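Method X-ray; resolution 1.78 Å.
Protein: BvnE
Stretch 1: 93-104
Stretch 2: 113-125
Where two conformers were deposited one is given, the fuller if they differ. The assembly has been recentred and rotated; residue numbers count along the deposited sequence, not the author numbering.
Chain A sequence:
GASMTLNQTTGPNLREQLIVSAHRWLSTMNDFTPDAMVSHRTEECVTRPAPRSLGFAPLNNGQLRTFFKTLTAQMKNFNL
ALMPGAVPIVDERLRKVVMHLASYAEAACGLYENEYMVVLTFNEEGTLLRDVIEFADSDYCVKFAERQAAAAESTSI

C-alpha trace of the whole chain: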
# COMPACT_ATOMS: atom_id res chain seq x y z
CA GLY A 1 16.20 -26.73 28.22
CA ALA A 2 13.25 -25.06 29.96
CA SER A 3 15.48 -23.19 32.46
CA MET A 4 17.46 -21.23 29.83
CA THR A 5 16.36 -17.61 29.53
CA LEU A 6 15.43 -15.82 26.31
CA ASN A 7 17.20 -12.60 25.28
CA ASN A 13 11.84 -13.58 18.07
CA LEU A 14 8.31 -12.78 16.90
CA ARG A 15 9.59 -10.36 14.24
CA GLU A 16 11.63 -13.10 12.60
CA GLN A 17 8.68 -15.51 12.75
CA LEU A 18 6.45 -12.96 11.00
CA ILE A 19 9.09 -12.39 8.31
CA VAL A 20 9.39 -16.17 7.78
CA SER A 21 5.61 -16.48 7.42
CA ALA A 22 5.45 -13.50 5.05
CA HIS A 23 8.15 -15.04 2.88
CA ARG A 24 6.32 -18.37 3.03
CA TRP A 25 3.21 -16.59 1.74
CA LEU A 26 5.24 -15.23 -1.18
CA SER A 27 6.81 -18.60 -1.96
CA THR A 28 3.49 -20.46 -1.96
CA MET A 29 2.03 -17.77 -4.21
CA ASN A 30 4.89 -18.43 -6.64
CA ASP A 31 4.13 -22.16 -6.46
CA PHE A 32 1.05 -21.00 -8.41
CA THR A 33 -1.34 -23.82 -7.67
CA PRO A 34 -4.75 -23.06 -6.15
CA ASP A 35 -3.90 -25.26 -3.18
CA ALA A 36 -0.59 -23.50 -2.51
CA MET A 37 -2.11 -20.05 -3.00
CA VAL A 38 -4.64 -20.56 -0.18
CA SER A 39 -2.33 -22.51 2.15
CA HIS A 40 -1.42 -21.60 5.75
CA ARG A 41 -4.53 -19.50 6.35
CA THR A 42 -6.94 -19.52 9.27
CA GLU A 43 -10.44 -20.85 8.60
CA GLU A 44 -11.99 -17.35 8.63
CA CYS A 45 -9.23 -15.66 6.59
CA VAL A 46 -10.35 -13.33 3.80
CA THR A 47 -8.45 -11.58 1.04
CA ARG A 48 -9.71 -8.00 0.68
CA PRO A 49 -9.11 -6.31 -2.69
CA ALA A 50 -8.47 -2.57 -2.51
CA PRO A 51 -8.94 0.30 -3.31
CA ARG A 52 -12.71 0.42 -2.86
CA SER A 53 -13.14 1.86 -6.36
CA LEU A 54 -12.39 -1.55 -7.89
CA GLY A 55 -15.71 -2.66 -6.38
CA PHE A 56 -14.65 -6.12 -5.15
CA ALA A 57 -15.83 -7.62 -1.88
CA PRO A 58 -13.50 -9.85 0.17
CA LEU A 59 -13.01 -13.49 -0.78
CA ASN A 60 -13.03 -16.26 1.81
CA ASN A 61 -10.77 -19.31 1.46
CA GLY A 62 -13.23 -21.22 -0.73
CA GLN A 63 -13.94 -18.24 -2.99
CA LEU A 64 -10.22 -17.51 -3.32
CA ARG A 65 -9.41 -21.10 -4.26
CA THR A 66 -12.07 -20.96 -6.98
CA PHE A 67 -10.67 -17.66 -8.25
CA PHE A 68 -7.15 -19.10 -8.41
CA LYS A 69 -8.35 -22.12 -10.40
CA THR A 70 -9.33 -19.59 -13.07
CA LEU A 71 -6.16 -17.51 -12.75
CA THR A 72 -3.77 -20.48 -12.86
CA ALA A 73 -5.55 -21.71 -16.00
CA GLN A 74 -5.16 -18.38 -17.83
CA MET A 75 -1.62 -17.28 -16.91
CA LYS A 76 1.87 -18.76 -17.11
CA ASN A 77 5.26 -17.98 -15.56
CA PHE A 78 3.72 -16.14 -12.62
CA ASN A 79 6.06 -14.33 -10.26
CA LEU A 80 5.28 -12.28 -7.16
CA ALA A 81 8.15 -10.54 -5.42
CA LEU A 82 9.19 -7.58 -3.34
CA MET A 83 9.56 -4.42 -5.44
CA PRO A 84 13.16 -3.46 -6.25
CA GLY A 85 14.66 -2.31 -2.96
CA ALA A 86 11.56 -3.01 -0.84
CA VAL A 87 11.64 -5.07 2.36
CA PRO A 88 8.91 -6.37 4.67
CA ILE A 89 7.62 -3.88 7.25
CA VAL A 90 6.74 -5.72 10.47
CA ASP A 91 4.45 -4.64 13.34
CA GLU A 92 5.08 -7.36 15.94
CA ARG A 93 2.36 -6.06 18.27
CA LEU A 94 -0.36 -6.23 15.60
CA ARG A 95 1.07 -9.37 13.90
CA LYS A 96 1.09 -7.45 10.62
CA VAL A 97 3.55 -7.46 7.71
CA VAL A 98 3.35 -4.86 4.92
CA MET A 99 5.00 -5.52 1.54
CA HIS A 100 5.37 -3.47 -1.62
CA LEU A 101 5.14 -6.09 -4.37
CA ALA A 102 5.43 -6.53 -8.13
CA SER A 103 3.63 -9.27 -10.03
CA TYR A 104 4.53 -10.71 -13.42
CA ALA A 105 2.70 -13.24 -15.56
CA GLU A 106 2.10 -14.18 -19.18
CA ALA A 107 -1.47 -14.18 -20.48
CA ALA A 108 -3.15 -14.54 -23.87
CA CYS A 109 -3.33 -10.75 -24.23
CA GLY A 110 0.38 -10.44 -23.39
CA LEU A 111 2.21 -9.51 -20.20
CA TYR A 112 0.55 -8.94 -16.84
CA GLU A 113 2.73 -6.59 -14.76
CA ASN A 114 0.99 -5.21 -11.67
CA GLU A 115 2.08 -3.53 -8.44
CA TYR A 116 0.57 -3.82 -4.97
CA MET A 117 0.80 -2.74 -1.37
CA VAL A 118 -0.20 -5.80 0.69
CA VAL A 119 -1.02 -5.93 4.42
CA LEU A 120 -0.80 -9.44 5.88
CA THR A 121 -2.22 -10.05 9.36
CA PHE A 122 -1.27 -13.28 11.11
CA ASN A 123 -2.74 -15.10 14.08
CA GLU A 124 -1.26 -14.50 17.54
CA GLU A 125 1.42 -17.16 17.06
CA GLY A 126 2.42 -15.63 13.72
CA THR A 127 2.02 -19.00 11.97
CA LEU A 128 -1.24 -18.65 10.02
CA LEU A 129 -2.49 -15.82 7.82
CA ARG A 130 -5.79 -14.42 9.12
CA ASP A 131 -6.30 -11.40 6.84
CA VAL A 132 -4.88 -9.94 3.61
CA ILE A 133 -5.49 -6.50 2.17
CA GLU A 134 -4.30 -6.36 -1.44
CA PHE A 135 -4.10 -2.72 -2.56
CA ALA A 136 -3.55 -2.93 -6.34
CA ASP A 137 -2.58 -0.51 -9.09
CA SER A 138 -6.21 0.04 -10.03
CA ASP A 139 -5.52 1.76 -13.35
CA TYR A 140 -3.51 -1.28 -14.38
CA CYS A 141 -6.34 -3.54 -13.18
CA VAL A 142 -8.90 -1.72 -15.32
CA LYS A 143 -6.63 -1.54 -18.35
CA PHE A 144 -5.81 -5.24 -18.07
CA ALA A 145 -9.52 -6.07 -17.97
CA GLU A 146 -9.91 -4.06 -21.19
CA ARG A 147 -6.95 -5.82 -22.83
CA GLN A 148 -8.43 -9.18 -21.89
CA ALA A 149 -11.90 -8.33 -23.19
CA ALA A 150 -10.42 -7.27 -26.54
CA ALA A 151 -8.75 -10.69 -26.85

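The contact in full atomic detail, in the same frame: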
# COMPACT_ATOMS: atom_id res chain seq x y z
N ARG A 93 3.50 -6.16 17.35
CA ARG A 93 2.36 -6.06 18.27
C ARG A 93 1.05 -6.43 17.58
O ARG A 93 0.22 -7.14 18.16
CB ARG A 93 2.28 -4.65 18.84
CG ARG A 93 1.08 -4.46 19.76
CD ARG A 93 1.20 -3.20 20.61
NE ARG A 93 -0.02 -2.99 21.38
CZ ARG A 93 -0.17 -3.33 22.66
NH1 ARG A 93 -1.33 -3.11 23.28
NH2 ARG A 93 0.83 -3.89 23.32
N LEU A 94 0.85 -5.96 16.35
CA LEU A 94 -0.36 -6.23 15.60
C LEU A 94 -0.28 -7.49 14.75
O LEU A 94 -1.28 -7.85 14.11
CB LEU A 94 -0.69 -5.03 14.70
CG LEU A 94 -0.85 -3.69 15.43
CD1 LEU A 94 -1.35 -2.62 14.48
CD2 LEU A 94 -1.83 -3.84 16.60
N ARG A 95 0.87 -8.18 14.74
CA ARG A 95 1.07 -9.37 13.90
C ARG A 95 0.85 -9.05 12.43
O ARG A 95 0.30 -9.85 11.67
CB ARG A 95 0.16 -10.53 14.32
CG ARG A 95 0.74 -11.46 15.36
CD ARG A 95 1.00 -10.74 16.63
NE ARG A 95 1.22 -11.62 17.76
CZ ARG A 95 1.43 -11.16 18.99
NH1 ARG A 95 1.62 -11.99 20.01
NH2 ARG A 95 1.48 -9.85 19.17
N LYS A 96 1.31 -7.87 11.99
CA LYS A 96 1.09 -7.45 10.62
C LYS A 96 2.43 -7.33 9.89
O LYS A 96 3.44 -6.96 10.49
CB LYS A 96 0.35 -6.12 10.55
CG LYS A 96 -1.10 -6.26 11.00
CD LYS A 96 -1.83 -4.95 10.85
CE LYS A 96 -3.16 -4.98 11.59
NZ LYS A 96 -4.23 -5.74 10.84
N VAL A 97 2.40 -7.66 8.60
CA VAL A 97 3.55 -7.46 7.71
C VAL A 97 3.06 -6.75 6.46
O VAL A 97 2.13 -7.22 5.80
CB VAL A 97 4.23 -8.79 7.32
CG1 VAL A 97 5.43 -8.52 6.37
CG2 VAL A 97 4.69 -9.54 8.57
N VAL A 98 3.71 -5.63 6.11
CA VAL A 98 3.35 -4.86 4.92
C VAL A 98 4.44 -5.06 3.87
O VAL A 98 5.63 -4.99 4.19
CB VAL A 98 3.19 -3.37 5.26
CG1 VAL A 98 2.86 -2.56 4.00
CG2 VAL A 98 2.09 -3.20 6.30
N MET A 99 4.04 -5.30 2.62
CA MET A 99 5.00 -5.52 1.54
C MET A 99 4.58 -4.81 0.28
O MET A 99 3.42 -4.91 -0.16
CB MET A 99 5.20 -7.01 1.25
CG MET A 99 5.88 -7.74 2.40
SD MET A 99 6.26 -9.45 2.03
CE MET A 99 4.61 -10.14 1.86
N HIS A 100 5.53 -4.11 -0.32
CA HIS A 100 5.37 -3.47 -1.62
C HIS A 100 5.84 -4.47 -2.67
O HIS A 100 7.01 -4.84 -2.69
CB HIS A 100 6.21 -2.19 -1.64
CG HIS A 100 5.94 -1.29 -2.80
ND1 HIS A 100 6.78 -0.25 -3.12
CD2 HIS A 100 4.93 -1.26 -3.70
CE1 HIS A 100 6.31 0.39 -4.18
NE2 HIS A 100 5.19 -0.21 -4.55
N LEU A 101 4.92 -4.93 -3.53
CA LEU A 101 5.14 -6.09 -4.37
C LEU A 101 4.93 -5.77 -5.84
O LEU A 101 4.12 -4.92 -6.20
CB LEU A 101 4.19 -7.25 -4.01
CG LEU A 101 4.22 -7.78 -2.58
CD1 LEU A 101 3.18 -8.89 -2.40
CD2 LEU A 101 5.61 -8.27 -2.17
N ALA A 102 5.65 -6.51 -6.69
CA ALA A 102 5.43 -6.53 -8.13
C ALA A 102 5.01 -7.92 -8.55
O ALA A 102 5.57 -8.92 -8.08
CB ALA A 102 6.71 -6.13 -8.88
N SER A 103 4.03 -8.00 -9.44
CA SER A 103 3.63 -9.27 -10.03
C SER A 103 4.00 -9.29 -11.51
O SER A 103 4.07 -8.25 -12.17
CB SER A 103 2.12 -9.52 -9.87
OG SER A 103 1.37 -8.57 -10.60
N TYR A 104 4.27 -10.49 -12.01
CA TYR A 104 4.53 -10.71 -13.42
C TYR A 104 3.86 -12.01 -13.83
O TYR A 104 3.92 -13.00 -13.10
CB TYR A 104 6.04 -10.76 -13.71
CG TYR A 104 6.40 -11.25 -15.10
CD1 TYR A 104 6.43 -12.61 -15.40
CD2 TYR A 104 6.72 -10.36 -16.11
CE1 TYR A 104 6.75 -13.07 -16.67
CE2 TYR A 104 7.05 -10.80 -17.38
CZ TYR A 104 7.07 -12.16 -17.66
OH TYR A 104 7.39 -12.61 -18.92
N GLU A 113 1.66 -7.17 -15.60
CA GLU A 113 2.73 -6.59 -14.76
C GLU A 113 2.10 -5.59 -13.80
O GLU A 113 1.98 -4.40 -14.13
CB GLU A 113 3.81 -5.94 -15.62
CG GLU A 113 4.50 -6.88 -16.58
CD GLU A 113 5.35 -6.12 -17.58
OE1 GLU A 113 4.77 -5.42 -18.44
OE2 GLU A 113 6.59 -6.21 -17.49
N ASN A 114 1.71 -6.05 -12.62
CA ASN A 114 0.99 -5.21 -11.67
C ASN A 114 1.89 -4.90 -10.48
O ASN A 114 3.01 -5.40 -10.34
CB ASN A 114 -0.31 -5.89 -11.22
CG ASN A 114 -1.46 -4.90 -10.98
OD1 ASN A 114 -1.23 -3.73 -10.66
ND2 ASN A 114 -2.69 -5.37 -11.12
N GLU A 115 1.36 -4.04 -9.61
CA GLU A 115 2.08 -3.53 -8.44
C GLU A 115 1.09 -3.39 -7.30
O GLU A 115 -0.05 -2.95 -7.52
CB GLU A 115 2.74 -2.17 -8.75
CG GLU A 115 3.51 -1.56 -7.58
CD GLU A 115 4.05 -0.17 -7.91
OE1 GLU A 115 4.40 0.58 -6.97
OE2 GLU A 115 4.12 0.17 -9.11
N TYR A 116 1.50 -3.78 -6.10
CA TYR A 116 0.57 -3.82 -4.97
C TYR A 116 1.26 -3.35 -3.70
O TYR A 116 2.47 -3.51 -3.53
CB TYR A 116 0.02 -5.22 -4.68
CG TYR A 116 -0.24 -6.07 -5.89
CD1 TYR A 116 0.82 -6.68 -6.56
CD2 TYR A 116 -1.53 -6.28 -6.35
CE1 TYR A 116 0.60 -7.45 -7.66
CE2 TYR A 116 -1.76 -7.06 -7.48
CZ TYR A 116 -0.69 -7.64 -8.12
OH TYR A 116 -0.88 -8.44 -9.24
N MET A 117 0.45 -2.83 -2.78
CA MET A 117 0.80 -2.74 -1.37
C MET A 117 -0.09 -3.73 -0.63
O MET A 117 -1.32 -3.59 -0.65
CB MET A 117 0.63 -1.32 -0.84
CG MET A 117 1.35 -1.04 0.47
SD MET A 117 3.15 -1.01 0.31
CE MET A 117 3.41 0.40 -0.76
N VAL A 118 0.52 -4.72 0.02
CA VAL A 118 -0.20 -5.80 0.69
C VAL A 118 -0.00 -5.66 2.19
O VAL A 118 1.10 -5.36 2.66
CB VAL A 118 0.28 -7.17 0.16
CG1 VAL A 118 -0.14 -8.30 1.08
CG2 VAL A 118 -0.25 -7.38 -1.26
N VAL A 119 -1.08 -5.88 2.96
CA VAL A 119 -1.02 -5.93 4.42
C VAL A 119 -1.46 -7.32 4.84
O VAL A 119 -2.64 -7.68 4.69
CB VAL A 119 -1.90 -4.86 5.08
CG1 VAL A 119 -1.76 -4.95 6.61
CG2 VAL A 119 -1.55 -3.46 4.55
N LEU A 120 -0.52 -8.13 5.32
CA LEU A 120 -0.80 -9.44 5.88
C LEU A 120 -1.01 -9.30 7.39
O LEU A 120 -0.21 -8.64 8.06
CB LEU A 120 0.35 -10.42 5.61
CG LEU A 120 0.83 -10.58 4.17
CD1 LEU A 120 2.02 -11.54 4.11
CD2 LEU A 120 -0.28 -11.12 3.32
N THR A 121 -2.07 -9.90 7.91
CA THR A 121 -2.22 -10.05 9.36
C THR A 121 -2.17 -11.53 9.69
O THR A 121 -2.84 -12.34 9.03
CB THR A 121 -3.55 -9.46 9.86
OG1 THR A 121 -3.68 -8.12 9.39
CG2 THR A 121 -3.56 -9.46 11.40
N PHE A 122 -1.39 -11.89 10.70
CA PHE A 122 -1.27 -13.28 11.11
C PHE A 122 -1.99 -13.49 12.44
O PHE A 122 -2.36 -12.54 13.13
CB PHE A 122 0.20 -13.70 11.21
CG PHE A 122 0.89 -13.71 9.87
CD1 PHE A 122 0.85 -14.85 9.08
CD2 PHE A 122 1.53 -12.58 9.39
CE1 PHE A 122 1.46 -14.87 7.83
CE2 PHE A 122 2.15 -12.59 8.15
CZ PHE A 122 2.11 -13.73 7.38
N ASN A 123 -2.21 -14.76 12.77
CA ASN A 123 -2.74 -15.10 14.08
C ASN A 123 -1.71 -14.76 15.16
O ASN A 123 -0.57 -14.35 14.87
CB ASN A 123 -3.16 -16.58 14.12
CG ASN A 123 -1.98 -17.54 13.94
OD1 ASN A 123 -0.86 -17.13 13.67
ND2 ASN A 123 -2.25 -18.85 14.08
N GLU A 124 -2.10 -14.94 16.42
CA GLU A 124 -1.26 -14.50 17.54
C GLU A 124 0.10 -15.17 17.51
O GLU A 124 1.11 -14.54 17.84
CB GLU A 124 -1.96 -14.81 18.87
CG GLU A 124 -1.26 -14.17 20.06
CD GLU A 124 -0.11 -15.01 20.61
OE1 GLU A 124 0.86 -14.43 21.16
OE2 GLU A 124 -0.18 -16.26 20.49
N GLU A 125 0.15 -16.44 17.11
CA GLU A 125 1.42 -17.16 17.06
C GLU A 125 2.26 -16.77 15.86
O GLU A 125 3.43 -17.18 15.78
CB GLU A 125 1.16 -18.66 17.04
CG GLU A 125 0.16 -19.14 18.10
CD GLU A 125 -1.26 -19.29 17.56
OE1 GLU A 125 -1.99 -18.28 17.44
OE2 GLU A 125 -1.65 -20.44 17.25

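Two neighbouring strands of BvnE, 96-104 and the one ending at Phe122, run antiparallel, their N-to-C directions 162° apart and their axes approaching to 4.6 Å; together the stretches bury 1160 Å² between them. Backbone hydrogen bonds set the register. Val97 faces Leu120, Met99 faces Val118 and Leu101 faces Tyr116 as hydrogen-bonded pairs, each joined by two N-H...O bonds: Val97 N to Leu120 O and Leu120 N to Val97 O are both 2.8 Å, Met99 N to Val118 O and Val118 N to Met99 O both 2.9 Å, and Leu101 N to Tyr116 O 2.8 Å with Tyr116 N to Leu101 O 2.9 Å. The ladder extends past these pairs at both ends. Phe122 N donates to Arg95 O (2.8 Å), and Ser103 N donates to Asn114 O (2.9 Å), whereas the return bond from Asn114 N to Ser103 O is weak at 3.3 Å. Between the hydrogen-bonded pairs lie close non-hydrogen-bonded ones, where CA-H...O contacts help fill the gap, as from Lys96 CA to Leu120 O (3.1 Å) and Val98 CA to Val118 O (3.2 Å).

Side chains alternate between the two faces of the sheet. Val97, Met99, Leu101, Tyr116, Val118 and Leu120 share an apolar face, on which contacts run diagonally between pairs: Met99 CE meets Leu120 CD1 at 3.7 Å and Leu101 CD1 meets Val118 CG2 at 3.9 Å. Val97 CG2 reaches the edge of the Phe122 ring, 4.0 Å from CE2. The other face is mixed. Val98 CG2 packs on Val119 CG2 (4.0 Å), while Met117 CE sits over the His100 ring, 3.9 Å from its centroid, in a CH-pi contact.

Polar side chains add bonds along the seam. On the mixed face, Lys96 NZ donates to Thr121 OG1 (2.8 Å), and His100 NE2, at the ring edge, donates to Glu115 OE1 (2.7 Å), so the imidazole uses its edge for polarity and a face for the methionine methyl. Ser103 OG and Tyr116 OH share a hydrogen bond of 2.6 Å, and Ser103 OG also accepts from Asn114 N (3.2 Å).

Arg95, in the loop before the strand, clasps the turn after Phe122. Its NE donates to Glu124 O (2.9 Å), and its NH1 forms a salt bridge with Glu124 OE1 (2.8 Å), in which charge supports a hydrogen bond that is weak by angle. The Glu124 CA-to-CB bond points away, yet the carboxylate returns to meet the guanidinium near its plane.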